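Local coordinates for protein restriction endonuclease R.BpuJI (Bacillus pumilus, PDB 2VLA) that recognises its cognate DNA through this N-terminal domain, as part of a larger restriction endonuclease that probably cuts the DNA, at residues 9-14 with 113-118; 132-137 with 248-253; 73-78 with 272-277; 163-168 with 208-213. One frame throughout, in Å; residues are numbered along the deposited sequence. Where two conformers were deposited one is given.

Contacts 1, 3 and 4 are buried, whereas contact 2 is only partly so, lies farther from the chain centre and includes exposed residues. Contact 1 stands between the others and touches all three: its residues 113-118 meet residues 132-137 of contact 2 and the helices of contact 3, and its residues 9-14 lie against both segments of contact 4. Contacts 3 and 4 flank the chain centre on opposite sides, about 21 Å apart between centres. Chemistry follows place: contact 1 joins loops by aromatic and sulfur packing, contact 2 by an arginine, contact 3 by side chains bonding to helix-end carbonyls, contact 4 by aliphatic packing and water. Contacts 1, 3 and 4 each also reach DNA.

Contact 1. Residues 9-14 with 113-118; sequences FRCTII and FQFPNG. With nucleotides of chain B.
Cys-11 and Phe-115 mark the closest approach of the two loop backbones, their CA atoms 8.3 Å apart, with residues 11-13 running at 150° to residues 113-115 and no hydrogen bond passing directly between them. Cys-11 SG, placed anti to its backbone N (chi1 -172°), sits over the centre of one face of the Phe-115 ring, 3.5 Å from the centroid, a sulfur-aromatic contact. Ile-13 CG2 comes instead to the edge of this ring, near its plane, 3.7 Å from Phe-115 CZ. The same Ile-13 CG2 also lies 3.7 Å from Phe-113 CE1, and Ile-13 crosses both phenylalanines at about a right angle. The two loops pack in the interior of the DNA-recognition domain, beside helix 203-219, whose Gln-213 and Tyr-216 touch Ile-13. One water bridges the two loops: it donates to Thr-12 O at 2.8 Å and accepts from Asn-117 ND2 at 3.0 Å. Asn-117 ND2 also donates to Gln-114 O at 2.9 Å, across the cis peptide before Pro-116. On the DNA side, extended Arg-10 sends NH1 to OP2 of DC7 of chain B at 2.9 Å, while Thr-12 CG2 lies over one guanidinium face.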
# COMPACT_ATOMS: atom_id res chain seq x y z
N PHE A 9 -7.55 7.48 12.94
CA PHE A 9 -7.08 8.32 11.85
C PHE A 9 -7.17 7.59 10.54
O PHE A 9 -6.53 6.57 10.35
CB PHE A 9 -5.62 8.76 12.12
CG PHE A 9 -5.05 9.70 11.06
CD1 PHE A 9 -4.47 9.20 9.91
CD2 PHE A 9 -5.10 11.07 11.23
CE1 PHE A 9 -3.96 10.04 8.95
CE2 PHE A 9 -4.58 11.92 10.28
CZ PHE A 9 -4.02 11.40 9.13
N ARG A 10 -8.03 8.09 9.64
CA ARG A 10 -8.19 7.49 8.33
C ARG A 10 -6.98 7.79 7.47
O ARG A 10 -6.64 8.95 7.23
CB ARG A 10 -9.47 8.02 7.67
CG ARG A 10 -9.76 7.41 6.31
CD ARG A 10 -11.11 7.81 5.77
NE ARG A 10 -11.42 7.11 4.54
CZ ARG A 10 -11.23 7.57 3.31
NH1 ARG A 10 -10.69 8.75 3.10
NH2 ARG A 10 -11.60 6.85 2.26
N CYS A 11 -6.33 6.73 7.01
CA CYS A 11 -5.07 6.83 6.32
C CYS A 11 -5.12 5.93 5.07
O CYS A 11 -4.90 4.74 5.15
CB CYS A 11 -3.89 6.44 7.26
SG CYS A 11 -2.28 6.72 6.63
N THR A 12 -5.47 6.53 3.95
CA THR A 12 -5.83 5.73 2.79
C THR A 12 -4.64 5.31 1.97
O THR A 12 -3.49 5.87 2.12
CB THR A 12 -6.80 6.47 1.84
OG1 THR A 12 -6.20 7.66 1.36
CG2 THR A 12 -8.09 6.82 2.54
N ILE A 13 -4.89 4.30 1.11
CA ILE A 13 -4.10 4.06 -0.07
C ILE A 13 -5.03 4.21 -1.27
O ILE A 13 -6.25 4.24 -1.12
CB ILE A 13 -3.42 2.67 -0.06
CG1 ILE A 13 -4.47 1.53 -0.10
CG2 ILE A 13 -2.50 2.52 1.19
CD1 ILE A 13 -3.93 0.24 -0.66
N ILE A 14 -4.43 4.33 -2.44
CA ILE A 14 -5.14 4.47 -3.69
C ILE A 14 -6.12 3.33 -3.86
O ILE A 14 -5.86 2.19 -3.47
CB ILE A 14 -4.14 4.54 -4.86
CG1 ILE A 14 -3.50 5.96 -4.90
CG2 ILE A 14 -4.81 4.20 -6.22
CD1 ILE A 14 -2.32 6.07 -5.79
N PHE A 113 6.24 -0.13 0.85
CA PHE A 113 5.14 0.75 1.21
C PHE A 113 5.44 1.41 2.56
O PHE A 113 6.03 0.78 3.45
CB PHE A 113 3.80 -0.03 1.28
CG PHE A 113 2.65 0.62 0.50
CD1 PHE A 113 2.10 1.82 0.88
CD2 PHE A 113 2.12 -0.01 -0.59
CE1 PHE A 113 1.03 2.37 0.18
CE2 PHE A 113 1.05 0.53 -1.26
CZ PHE A 113 0.52 1.70 -0.88
N GLN A 114 4.94 2.62 2.74
CA GLN A 114 5.02 3.30 3.99
C GLN A 114 4.03 4.42 4.01
O GLN A 114 3.48 4.81 2.95
CB GLN A 114 6.44 3.88 4.17
CG GLN A 114 6.86 4.73 3.00
CD GLN A 114 8.13 5.53 3.30
OE1 GLN A 114 9.23 4.98 3.29
NE2 GLN A 114 7.97 6.82 3.55
N PHE A 115 3.79 4.97 5.21
CA PHE A 115 3.13 6.26 5.35
C PHE A 115 4.11 7.17 6.13
O PHE A 115 4.76 6.71 7.06
CB PHE A 115 1.85 6.16 6.17
CG PHE A 115 0.80 5.23 5.58
CD1 PHE A 115 0.21 5.46 4.33
CD2 PHE A 115 0.37 4.14 6.30
CE1 PHE A 115 -0.84 4.61 3.83
CE2 PHE A 115 -0.68 3.30 5.80
CZ PHE A 115 -1.25 3.55 4.56
N PRO A 116 4.22 8.45 5.73
CA PRO A 116 3.60 9.05 4.55
C PRO A 116 4.27 8.59 3.29
O PRO A 116 5.31 7.91 3.33
CB PRO A 116 3.85 10.58 4.76
CG PRO A 116 4.39 10.72 6.16
CD PRO A 116 5.06 9.42 6.46
N ASN A 117 3.69 8.95 2.15
CA ASN A 117 4.26 8.61 0.89
C ASN A 117 3.89 9.61 -0.21
O ASN A 117 3.08 10.53 0.01
CB ASN A 117 3.84 7.18 0.50
CG ASN A 117 2.33 7.05 0.31
OD1 ASN A 117 1.75 7.77 -0.51
ND2 ASN A 117 1.69 6.18 1.11
N GLY A 118 4.45 9.42 -1.39
CA GLY A 118 4.19 10.31 -2.51
C GLY A 118 3.16 9.78 -3.48
O GLY A 118 3.06 10.28 -4.60
P DC B 7 -11.07 11.10 -0.03
OP1 DC B 7 -11.45 12.18 0.89
OP2 DC B 7 -10.25 9.99 0.49
O5' DC B 7 -12.35 10.43 -0.73
C5' DC B 7 -13.37 11.26 -1.28
C4' DC B 7 -14.41 10.42 -2.00
O4' DC B 7 -13.83 9.84 -3.20
C3' DC B 7 -14.95 9.22 -1.21
O3' DC B 7 -16.34 9.13 -1.42
C2' DC B 7 -14.28 8.02 -1.87
C1' DC B 7 -14.27 8.49 -3.29
N1 DC B 7 -13.37 7.80 -4.24
C2 DC B 7 -13.78 7.66 -5.56
O2 DC B 7 -14.92 8.04 -5.86
N3 DC B 7 -12.96 7.08 -6.45
C4 DC B 7 -11.73 6.73 -6.07
N4 DC B 7 -10.92 6.17 -6.97
C5 DC B 7 -11.29 6.88 -4.73
C6 DC B 7 -12.13 7.41 -3.86
O HOH W 1 -1.20 6.14 0.51

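Contact 2. Residues 132-137 with 248-253; sequences KIQIRQ and GNKPEF
Arg-136 reaches from residues 132-137 into the bend formed by Asn-249 to Glu-252. From CB its chain runs out extended, with CG set beside the backbone N (chi1 -54°) and 3.9 Å from Asn-249 O. CD passes Asn-249 O and Lys-250 O at longer range. NE then donates to Lys-250 O at 2.9 Å from above the carbonyl plane, and NH2 donates to the same oxygen at 2.9 Å, so two nitrogens grip one carbonyl side-on in the guanidinium plane. CZ lies 3.7 Å from Asn-249 CB, which covers one face, while Glu-252 N lies over the opposite one. Arg-136 NH2 also forms a salt bridge to Glu-252 OE1 at 3.1 Å, met on its anti side by a guanidinium turned 88° from the carboxylate. NH1 completes the tip through a water that donates to Glu-252 OE1. Beside this, Pro-251 CG packs 3.5 Å from Ile-135 N, and Gln-134 and Lys-250 lie side by side next to a bound polyether. Residues 132-137 link helix 122-130, closed by a Schellman motif at Lys-132, to helix 137-150, with Arg-136 at the N-cap; residues 248-253 lead toward helix 263-278, where Glu-252 touches Tyr-276.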
# COMPACT_ATOMS: atom_id res chain seq x y z
N LYS A 132 2.15 13.49 12.14
CA LYS A 132 3.36 12.80 12.54
C LYS A 132 3.28 11.30 12.27
O LYS A 132 3.82 10.50 13.00
CB LYS A 132 3.64 13.05 14.01
CG LYS A 132 3.85 14.55 14.35
N ILE A 133 2.61 10.93 11.20
CA ILE A 133 2.54 9.54 10.85
C ILE A 133 3.90 9.09 10.26
O ILE A 133 4.54 9.82 9.51
CB ILE A 133 1.38 9.28 9.88
CG1 ILE A 133 0.03 9.45 10.61
CG2 ILE A 133 1.48 7.87 9.28
CD1 ILE A 133 -1.22 9.35 9.70
N GLN A 134 4.35 7.91 10.69
CA GLN A 134 5.61 7.31 10.18
C GLN A 134 5.64 5.84 10.50
O GLN A 134 5.83 5.44 11.64
CB GLN A 134 6.89 8.01 10.73
CG GLN A 134 6.77 8.63 12.01
CD GLN A 134 8.09 9.32 12.43
OE1 GLN A 134 9.11 9.27 11.70
NE2 GLN A 134 8.08 9.94 13.60
N ILE A 135 5.41 5.02 9.48
CA ILE A 135 5.31 3.60 9.68
C ILE A 135 5.54 2.84 8.38
O ILE A 135 5.17 3.29 7.30
CB ILE A 135 3.91 3.23 10.25
CG1 ILE A 135 3.93 1.82 10.85
CG2 ILE A 135 2.82 3.38 9.17
CD1 ILE A 135 4.67 1.73 12.18
N ARG A 136 6.16 1.67 8.51
CA ARG A 136 6.18 0.68 7.45
C ARG A 136 5.10 -0.33 7.78
O ARG A 136 5.29 -1.22 8.59
CB ARG A 136 7.54 -0.04 7.41
CG ARG A 136 8.75 0.88 7.29
CD ARG A 136 10.00 0.07 7.10
NE ARG A 136 11.19 0.89 7.17
CZ ARG A 136 12.32 0.60 6.54
NH1 ARG A 136 12.40 -0.48 5.77
NH2 ARG A 136 13.37 1.38 6.70
N GLN A 137 3.91 -0.17 7.17
CA GLN A 137 2.74 -0.84 7.71
C GLN A 137 2.73 -2.35 7.47
O GLN A 137 2.21 -3.10 8.28
CB GLN A 137 1.43 -0.21 7.20
CG GLN A 137 1.05 -0.49 5.74
CD GLN A 137 1.58 0.54 4.76
OE1 GLN A 137 2.70 1.05 4.91
NE2 GLN A 137 0.80 0.82 3.72
N GLY A 248 9.97 -2.20 13.34
CA GLY A 248 10.38 -1.10 14.23
C GLY A 248 11.20 -0.01 13.56
O GLY A 248 11.60 0.94 14.22
N ASN A 249 11.42 -0.14 12.26
CA ASN A 249 12.21 0.83 11.51
C ASN A 249 11.42 2.07 11.14
O ASN A 249 10.27 1.98 10.70
CB ASN A 249 12.76 0.20 10.23
CG ASN A 249 13.92 -0.74 10.48
OD1 ASN A 249 13.90 -1.53 11.43
ND2 ASN A 249 14.93 -0.70 9.59
N LYS A 250 12.05 3.22 11.19
CA LYS A 250 11.52 4.39 10.56
C LYS A 250 11.34 4.08 9.08
O LYS A 250 12.09 3.30 8.52
CB LYS A 250 12.48 5.58 10.76
CG LYS A 250 12.29 6.32 12.06
CD LYS A 250 13.01 7.67 12.04
CE LYS A 250 12.26 8.71 12.84
NZ LYS A 250 12.70 8.75 14.27
N PRO A 251 10.38 4.76 8.44
CA PRO A 251 10.28 4.70 6.99
C PRO A 251 11.62 4.97 6.30
O PRO A 251 12.37 5.86 6.71
CB PRO A 251 9.30 5.80 6.67
CG PRO A 251 8.40 5.86 7.85
CD PRO A 251 9.31 5.59 9.03
N GLU A 252 11.93 4.18 5.29
CA GLU A 252 13.15 4.36 4.52
C GLU A 252 13.17 5.72 3.81
O GLU A 252 14.21 6.34 3.69
CB GLU A 252 13.26 3.23 3.51
CG GLU A 252 14.57 3.17 2.77
CD GLU A 252 15.74 2.98 3.71
OE1 GLU A 252 15.63 2.17 4.66
OE2 GLU A 252 16.77 3.64 3.50
N PHE A 253 12.03 6.13 3.31
CA PHE A 253 11.88 7.42 2.65
C PHE A 253 11.39 8.47 3.65
O PHE A 253 10.37 8.29 4.30
CB PHE A 253 10.91 7.30 1.46
CG PHE A 253 10.69 8.58 0.72
CD1 PHE A 253 11.58 8.99 -0.27
CD2 PHE A 253 9.61 9.40 1.03
CE1 PHE A 253 11.37 10.18 -0.95
CE2 PHE A 253 9.41 10.58 0.35
CZ PHE A 253 10.31 10.98 -0.63
O HOH W 2 10.31 11.06 15.06
O HOH W 3 7.75 0.76 10.80
O HOH W 4 15.36 -0.63 5.08

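Contact 3. Residues 73-78 with 272-277; sequences AGKLFG and DWQQYY. With nucleotides of chain B.
Tyr-277 lays its ring against the end of helix 62-76, with CE2 3.4 Å from Lys-75 O. CG, anti to the backbone N (chi1 -179°), carries the ring out toward that helix end. At the tip, Tyr-277 OH donates to Leu-76 O at 2.7 Å, the carbonyl oxygen lying in the plane of the ring. A phenylalanine in place of Tyr-277 lacks this hydroxyl and would probably leave the buried Leu-76 O without its donor. One turn earlier on helix 263-278, Gln-274 bends at chi2 (71°) and points its amide at the same helix end: NE2 donates to Gly-74 O at 2.9 Å, coming from above the carbonyl plane, and also bonds to Phe-80 O. Lys-75 O is served through a bridging water, which donates to it at 2.8 Å, donates to Gln-274 OE1 and accepts from Trp-273 NE1 at 2.8 Å. The Lys-75 chain passes the DNA backbone, CE 3.4 Å from OP1 of DC5 of chain B, and its NZ bonds to Gly-118 O. Gly-78 faces Tyr-277 CD2, where a CB would be too close. The carbonyls of Gly-74 and Leu-76 are thus bonded directly by side chains of helix 263-278, that of Lys-75 through a water: a helix C-terminus with a wider pi-type turn, left by a glycine in left-handed conformation and closed by side chains and water.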
# COMPACT_ATOMS: atom_id res chain seq x y z
N ALA A 73 -0.92 1.88 -12.58
CA ALA A 73 0.36 1.59 -13.20
C ALA A 73 1.46 2.54 -12.67
O ALA A 73 2.56 2.10 -12.35
CB ALA A 73 0.25 1.68 -14.73
N GLY A 74 1.14 3.82 -12.54
CA GLY A 74 2.10 4.81 -12.07
C GLY A 74 2.31 4.79 -10.54
O GLY A 74 3.37 4.38 -10.04
N LYS A 75 1.30 5.21 -9.80
CA LYS A 75 1.47 5.41 -8.36
C LYS A 75 1.44 4.11 -7.56
O LYS A 75 2.44 3.73 -6.93
CB LYS A 75 0.45 6.38 -7.82
CG LYS A 75 0.57 7.76 -8.38
CD LYS A 75 1.74 8.51 -7.76
CE LYS A 75 1.76 9.99 -8.17
NZ LYS A 75 2.70 10.80 -7.35
N LEU A 76 0.32 3.38 -7.58
CA LEU A 76 0.15 2.30 -6.61
C LEU A 76 1.10 1.14 -6.90
O LEU A 76 1.64 0.53 -5.97
CB LEU A 76 -1.30 1.83 -6.58
CG LEU A 76 -1.63 0.76 -5.54
CD1 LEU A 76 -1.40 1.27 -4.12
CD2 LEU A 76 -3.12 0.29 -5.74
N PHE A 77 1.24 0.75 -8.17
CA PHE A 77 2.11 -0.37 -8.50
C PHE A 77 3.55 0.04 -8.85
O PHE A 77 4.41 -0.80 -8.97
CB PHE A 77 1.56 -1.19 -9.65
CG PHE A 77 0.29 -1.99 -9.31
CD1 PHE A 77 -0.25 -2.00 -8.03
CD2 PHE A 77 -0.33 -2.76 -10.30
CE1 PHE A 77 -1.40 -2.73 -7.77
CE2 PHE A 77 -1.46 -3.49 -10.03
CZ PHE A 77 -2.00 -3.47 -8.76
N GLY A 78 3.79 1.33 -9.04
CA GLY A 78 5.16 1.83 -9.28
C GLY A 78 5.82 1.21 -10.51
O GLY A 78 6.96 0.75 -10.43
N ASP A 272 11.33 12.05 -5.92
CA ASP A 272 12.16 11.22 -5.07
C ASP A 272 11.36 10.02 -4.56
O ASP A 272 11.91 8.92 -4.44
CB ASP A 272 12.68 12.02 -3.88
CG ASP A 272 13.60 13.16 -4.28
OD1 ASP A 272 14.14 13.15 -5.41
OD2 ASP A 272 13.81 14.06 -3.45
N TRP A 273 10.09 10.24 -4.22
CA TRP A 273 9.26 9.11 -3.79
C TRP A 273 9.20 8.04 -4.89
O TRP A 273 9.36 6.85 -4.63
CB TRP A 273 7.84 9.54 -3.42
CG TRP A 273 6.92 8.33 -3.38
CD1 TRP A 273 6.08 7.89 -4.37
CD2 TRP A 273 6.88 7.33 -2.36
NE1 TRP A 273 5.49 6.70 -4.01
CE2 TRP A 273 5.97 6.33 -2.78
CE3 TRP A 273 7.51 7.19 -1.11
CZ2 TRP A 273 5.69 5.24 -2.01
CZ3 TRP A 273 7.24 6.11 -0.36
CH2 TRP A 273 6.35 5.12 -0.81
N GLN A 274 8.98 8.47 -6.12
CA GLN A 274 8.81 7.50 -7.20
C GLN A 274 10.10 6.70 -7.44
O GLN A 274 10.06 5.50 -7.72
CB GLN A 274 8.36 8.18 -8.49
CG GLN A 274 7.85 7.22 -9.57
CD GLN A 274 6.49 6.61 -9.23
OE1 GLN A 274 5.86 7.00 -8.25
NE2 GLN A 274 6.02 5.67 -10.06
N GLN A 275 11.25 7.35 -7.27
CA GLN A 275 12.54 6.69 -7.42
C GLN A 275 12.78 5.66 -6.31
O GLN A 275 13.34 4.59 -6.55
CB GLN A 275 13.67 7.73 -7.43
CG GLN A 275 15.07 7.12 -7.38
CD GLN A 275 15.40 6.28 -8.60
OE1 GLN A 275 14.96 6.57 -9.72
NE2 GLN A 275 16.22 5.24 -8.40
N TYR A 276 12.42 6.02 -5.08
CA TYR A 276 12.51 5.09 -3.97
C TYR A 276 11.59 3.88 -4.18
O TYR A 276 12.00 2.72 -4.03
CB TYR A 276 12.15 5.79 -2.65
CG TYR A 276 11.71 4.84 -1.59
CD1 TYR A 276 12.62 4.03 -0.94
CD2 TYR A 276 10.38 4.71 -1.27
CE1 TYR A 276 12.19 3.10 -0.01
CE2 TYR A 276 9.95 3.80 -0.37
CZ TYR A 276 10.83 2.98 0.25
OH TYR A 276 10.39 2.05 1.16
N TYR A 277 10.34 4.15 -4.53
CA TYR A 277 9.29 3.12 -4.50
C TYR A 277 9.34 2.18 -5.68
O TYR A 277 9.06 1.00 -5.55
CB TYR A 277 7.93 3.79 -4.43
CG TYR A 277 6.76 2.80 -4.36
CD1 TYR A 277 6.55 2.03 -3.23
CD2 TYR A 277 5.84 2.70 -5.39
CE1 TYR A 277 5.51 1.16 -3.14
CE2 TYR A 277 4.78 1.86 -5.29
CZ TYR A 277 4.62 1.09 -4.17
OH TYR A 277 3.54 0.23 -4.08
P DC B 5 -2.02 10.50 -9.79
OP1 DC B 5 -0.68 10.53 -10.42
OP2 DC B 5 -2.97 9.45 -10.17
O5' DC B 5 -1.80 10.57 -8.20
C5' DC B 5 -2.58 9.82 -7.31
C4' DC B 5 -3.37 10.72 -6.40
O4' DC B 5 -4.28 11.54 -7.19
C3' DC B 5 -4.24 10.00 -5.40
O3' DC B 5 -4.44 10.83 -4.25
C2' DC B 5 -5.51 9.80 -6.24
C1' DC B 5 -5.61 11.18 -6.87
N1 DC B 5 -6.47 11.23 -8.06
C2 DC B 5 -7.63 12.01 -8.08
O2 DC B 5 -7.89 12.72 -7.09
N3 DC B 5 -8.41 12.00 -9.20
C4 DC B 5 -8.09 11.24 -10.23
N4 DC B 5 -8.90 11.27 -11.31
C5 DC B 5 -6.95 10.42 -10.24
C6 DC B 5 -6.16 10.45 -9.15
O HOH W 5 4.27 5.73 -6.36
O HOH W 6 5.40 9.90 -7.12

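Contact 4. Residues 163-168 with 208-213; sequences YVLNSL and QHIREQ. With nucleotides of chain C.
His-209 O is gripped twice by Gln-213, the residue that faces Leu-165 across the contact: Gln-213 N bonds to it at 3.2 Å and Gln-213 NE2 at 3.0 Å, from opposite faces of the carbonyl plane. The NE2 bond helps to fix the amide, whose OE1 accepts from Gln-137 NE2. Leu-165 meets it tip to tip, CD2 3.7 Å from Gln-213 OE1. The other methyl, Leu-165 CD1, packs 4.0 Å from Ile-210 CG2 as the two side chains slide past each other in opposite directions. Two waters bridge the polar groups: one lies between Leu-165 O and Gln-213 NE2, another beside Asn-166 OD1 at the edge of the His-209 ring, while Asn-166 ND2 bonds to Gln-8 OE1. Helix 203-219, backed here by the end of helix 157-165, turns its other side to DNA, consistent with the recognition helix of a helix-turn-helix. There the extended Gln-208 reads an adenine with both ends of its amide: OE1 accepts from N6 of DA4 of chain C at 2.9 Å, and NE2 donates to N7 of that base at 3.0 Å. Gln-208 NE2 also donates to Glu-212 OE2 at 2.9 Å, a second-shell bond that holds the amide in its orientation. A leucine in place of Gln-208 would probably leave adenine N6 and N7 without these partners and Glu-212 OE2 without its amide donor.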
# COMPACT_ATOMS: atom_id res chain seq x y z
N TYR A 163 -7.41 -1.55 15.40
CA TYR A 163 -6.27 -1.50 16.33
C TYR A 163 -4.95 -1.15 15.66
O TYR A 163 -4.00 -0.72 16.34
CB TYR A 163 -6.14 -2.81 17.09
CG TYR A 163 -7.29 -3.11 18.04
CD1 TYR A 163 -7.31 -2.58 19.32
CD2 TYR A 163 -8.34 -3.94 17.66
CE1 TYR A 163 -8.34 -2.86 20.20
CE2 TYR A 163 -9.38 -4.22 18.53
CZ TYR A 163 -9.36 -3.69 19.80
OH TYR A 163 -10.40 -3.99 20.65
N VAL A 164 -4.86 -1.33 14.34
CA VAL A 164 -3.60 -1.13 13.61
C VAL A 164 -3.73 -0.08 12.50
O VAL A 164 -3.24 1.04 12.65
CB VAL A 164 -3.07 -2.45 13.04
CG1 VAL A 164 -1.78 -2.24 12.23
CG2 VAL A 164 -2.88 -3.46 14.15
N LEU A 165 -4.51 -0.38 11.43
CA LEU A 165 -4.41 0.44 10.23
C LEU A 165 -5.21 1.75 10.28
O LEU A 165 -5.01 2.62 9.43
CB LEU A 165 -4.77 -0.35 8.98
CG LEU A 165 -3.67 -1.31 8.51
CD1 LEU A 165 -4.20 -2.14 7.35
CD2 LEU A 165 -2.38 -0.57 8.08
N ASN A 166 -6.08 1.89 11.29
CA ASN A 166 -6.79 3.14 11.54
C ASN A 166 -6.46 3.74 12.92
O ASN A 166 -7.10 4.67 13.34
CB ASN A 166 -8.30 2.92 11.47
CG ASN A 166 -9.06 4.13 10.86
OD1 ASN A 166 -8.91 4.43 9.67
ND2 ASN A 166 -9.87 4.80 11.68
N SER A 167 -5.46 3.18 13.60
CA SER A 167 -5.04 3.69 14.92
C SER A 167 -3.97 4.77 14.74
O SER A 167 -2.90 4.51 14.22
CB SER A 167 -4.47 2.56 15.78
OG SER A 167 -3.66 3.07 16.88
N LEU A 168 -4.29 5.99 15.16
CA LEU A 168 -3.34 7.08 15.04
C LEU A 168 -2.00 6.74 15.70
O LEU A 168 -0.94 6.98 15.12
CB LEU A 168 -3.92 8.36 15.64
CG LEU A 168 -2.97 9.55 15.64
CD1 LEU A 168 -2.64 10.00 14.21
CD2 LEU A 168 -3.55 10.73 16.48
N GLN A 208 -12.34 0.16 2.55
CA GLN A 208 -11.86 -0.41 1.31
C GLN A 208 -10.32 -0.36 1.26
O GLN A 208 -9.68 -1.29 0.81
CB GLN A 208 -12.46 0.28 0.08
CG GLN A 208 -11.98 -0.38 -1.22
CD GLN A 208 -12.75 0.02 -2.44
OE1 GLN A 208 -13.76 0.72 -2.35
NE2 GLN A 208 -12.28 -0.44 -3.59
N HIS A 209 -9.74 0.74 1.74
CA HIS A 209 -8.27 0.88 1.71
C HIS A 209 -7.58 -0.04 2.73
O HIS A 209 -6.41 -0.38 2.56
CB HIS A 209 -7.84 2.35 1.97
CG HIS A 209 -8.37 2.91 3.23
ND1 HIS A 209 -9.68 3.29 3.37
CD2 HIS A 209 -7.78 3.14 4.43
CE1 HIS A 209 -9.89 3.70 4.61
NE2 HIS A 209 -8.73 3.66 5.26
N ILE A 210 -8.30 -0.44 3.76
CA ILE A 210 -7.81 -1.36 4.72
C ILE A 210 -7.84 -2.78 4.19
O ILE A 210 -6.84 -3.49 4.22
CB ILE A 210 -8.55 -1.21 6.06
CG1 ILE A 210 -8.29 0.20 6.62
CG2 ILE A 210 -8.18 -2.29 7.01
CD1 ILE A 210 -9.04 0.55 7.90
N ARG A 211 -8.99 -3.18 3.66
CA ARG A 211 -9.10 -4.45 2.99
C ARG A 211 -8.05 -4.58 1.88
O ARG A 211 -7.43 -5.62 1.73
CB ARG A 211 -10.51 -4.63 2.40
CG ARG A 211 -10.63 -5.82 1.46
CD ARG A 211 -10.22 -7.12 2.15
NE ARG A 211 -10.22 -8.26 1.23
CZ ARG A 211 -11.22 -9.13 1.12
NH1 ARG A 211 -12.30 -8.99 1.86
NH2 ARG A 211 -11.12 -10.14 0.26
N GLU A 212 -7.89 -3.55 1.08
CA GLU A 212 -7.01 -3.63 -0.07
C GLU A 212 -5.52 -3.70 0.29
O GLU A 212 -4.78 -4.41 -0.33
CB GLU A 212 -7.31 -2.54 -1.07
CG GLU A 212 -8.66 -2.83 -1.76
CD GLU A 212 -9.07 -1.87 -2.85
OE1 GLU A 212 -8.51 -0.78 -2.99
OE2 GLU A 212 -10.04 -2.23 -3.58
N GLN A 213 -5.13 -3.06 1.37
CA GLN A 213 -3.80 -3.28 1.90
C GLN A 213 -3.62 -4.76 2.22
O GLN A 213 -2.61 -5.39 1.83
CB GLN A 213 -3.55 -2.38 3.13
CG GLN A 213 -3.28 -0.93 2.75
CD GLN A 213 -3.12 -0.04 3.95
OE1 GLN A 213 -1.99 0.16 4.45
NE2 GLN A 213 -4.20 0.54 4.41
P DC C 3 -11.99 -7.52 -3.46
OP1 DC C 3 -11.33 -8.66 -4.15
OP2 DC C 3 -11.37 -6.87 -2.30
O5' DC C 3 -12.27 -6.37 -4.52
C5' DC C 3 -12.84 -6.68 -5.78
C4' DC C 3 -13.26 -5.43 -6.50
O4' DC C 3 -14.41 -4.85 -5.85
C3' DC C 3 -12.21 -4.32 -6.48
O3' DC C 3 -12.08 -3.67 -7.73
C2' DC C 3 -12.75 -3.35 -5.44
C1' DC C 3 -14.21 -3.46 -5.79
N1 DC C 3 -15.14 -2.87 -4.85
C2 DC C 3 -16.34 -2.29 -5.31
O2 DC C 3 -16.65 -2.35 -6.54
N3 DC C 3 -17.15 -1.73 -4.40
C4 DC C 3 -16.83 -1.71 -3.11
N4 DC C 3 -17.67 -1.15 -2.26
C5 DC C 3 -15.61 -2.27 -2.65
C6 DC C 3 -14.79 -2.79 -3.54
P DA C 4 -10.96 -4.04 -8.81
OP1 DA C 4 -11.19 -5.37 -9.25
OP2 DA C 4 -9.66 -3.62 -8.23
O5' DA C 4 -11.43 -3.01 -9.87
C5' DA C 4 -12.55 -3.36 -10.72
C4' DA C 4 -13.31 -2.11 -11.09
O4' DA C 4 -14.07 -1.61 -9.96
C3' DA C 4 -12.44 -0.93 -11.54
O3' DA C 4 -13.12 -0.24 -12.58
C2' DA C 4 -12.38 -0.08 -10.29
C1' DA C 4 -13.79 -0.23 -9.76
N9 DA C 4 -13.98 0.09 -8.37
C8 DA C 4 -13.09 -0.09 -7.33
N7 DA C 4 -13.56 0.26 -6.17
C5 DA C 4 -14.85 0.71 -6.43
C6 DA C 4 -15.86 1.22 -5.62
N6 DA C 4 -15.81 1.38 -4.30
N1 DA C 4 -17.04 1.54 -6.23
C2 DA C 4 -17.14 1.40 -7.58
N3 DA C 4 -16.28 0.92 -8.43
C4 DA C 4 -15.11 0.60 -7.79
P DC C 2 -15.91 -7.82 1.88
OP1 DC C 2 -15.03 -8.81 2.50
OP2 DC C 2 -15.92 -6.44 2.43
O5' DC C 2 -15.53 -7.69 0.35
C5' DC C 2 -15.56 -8.80 -0.46
C4' DC C 2 -15.42 -8.36 -1.88
O4' DC C 2 -16.59 -7.64 -2.28
C3' DC C 2 -14.24 -7.43 -2.12
O3' DC C 2 -13.42 -8.06 -3.09
C2' DC C 2 -14.88 -6.11 -2.58
C1' DC C 2 -16.23 -6.57 -3.12
N1 DC C 2 -17.37 -5.62 -3.05
C2 DC C 2 -18.14 -5.39 -4.20
O2 DC C 2 -17.81 -5.89 -5.27
N3 DC C 2 -19.24 -4.59 -4.09
C4 DC C 2 -19.57 -4.06 -2.92
N4 DC C 2 -20.69 -3.30 -2.87
C5 DC C 2 -18.81 -4.30 -1.74
C6 DC C 2 -17.73 -5.10 -1.85
O HOH W 7 -7.19 4.05 7.74
O HOH W 8 -4.46 2.47 6.61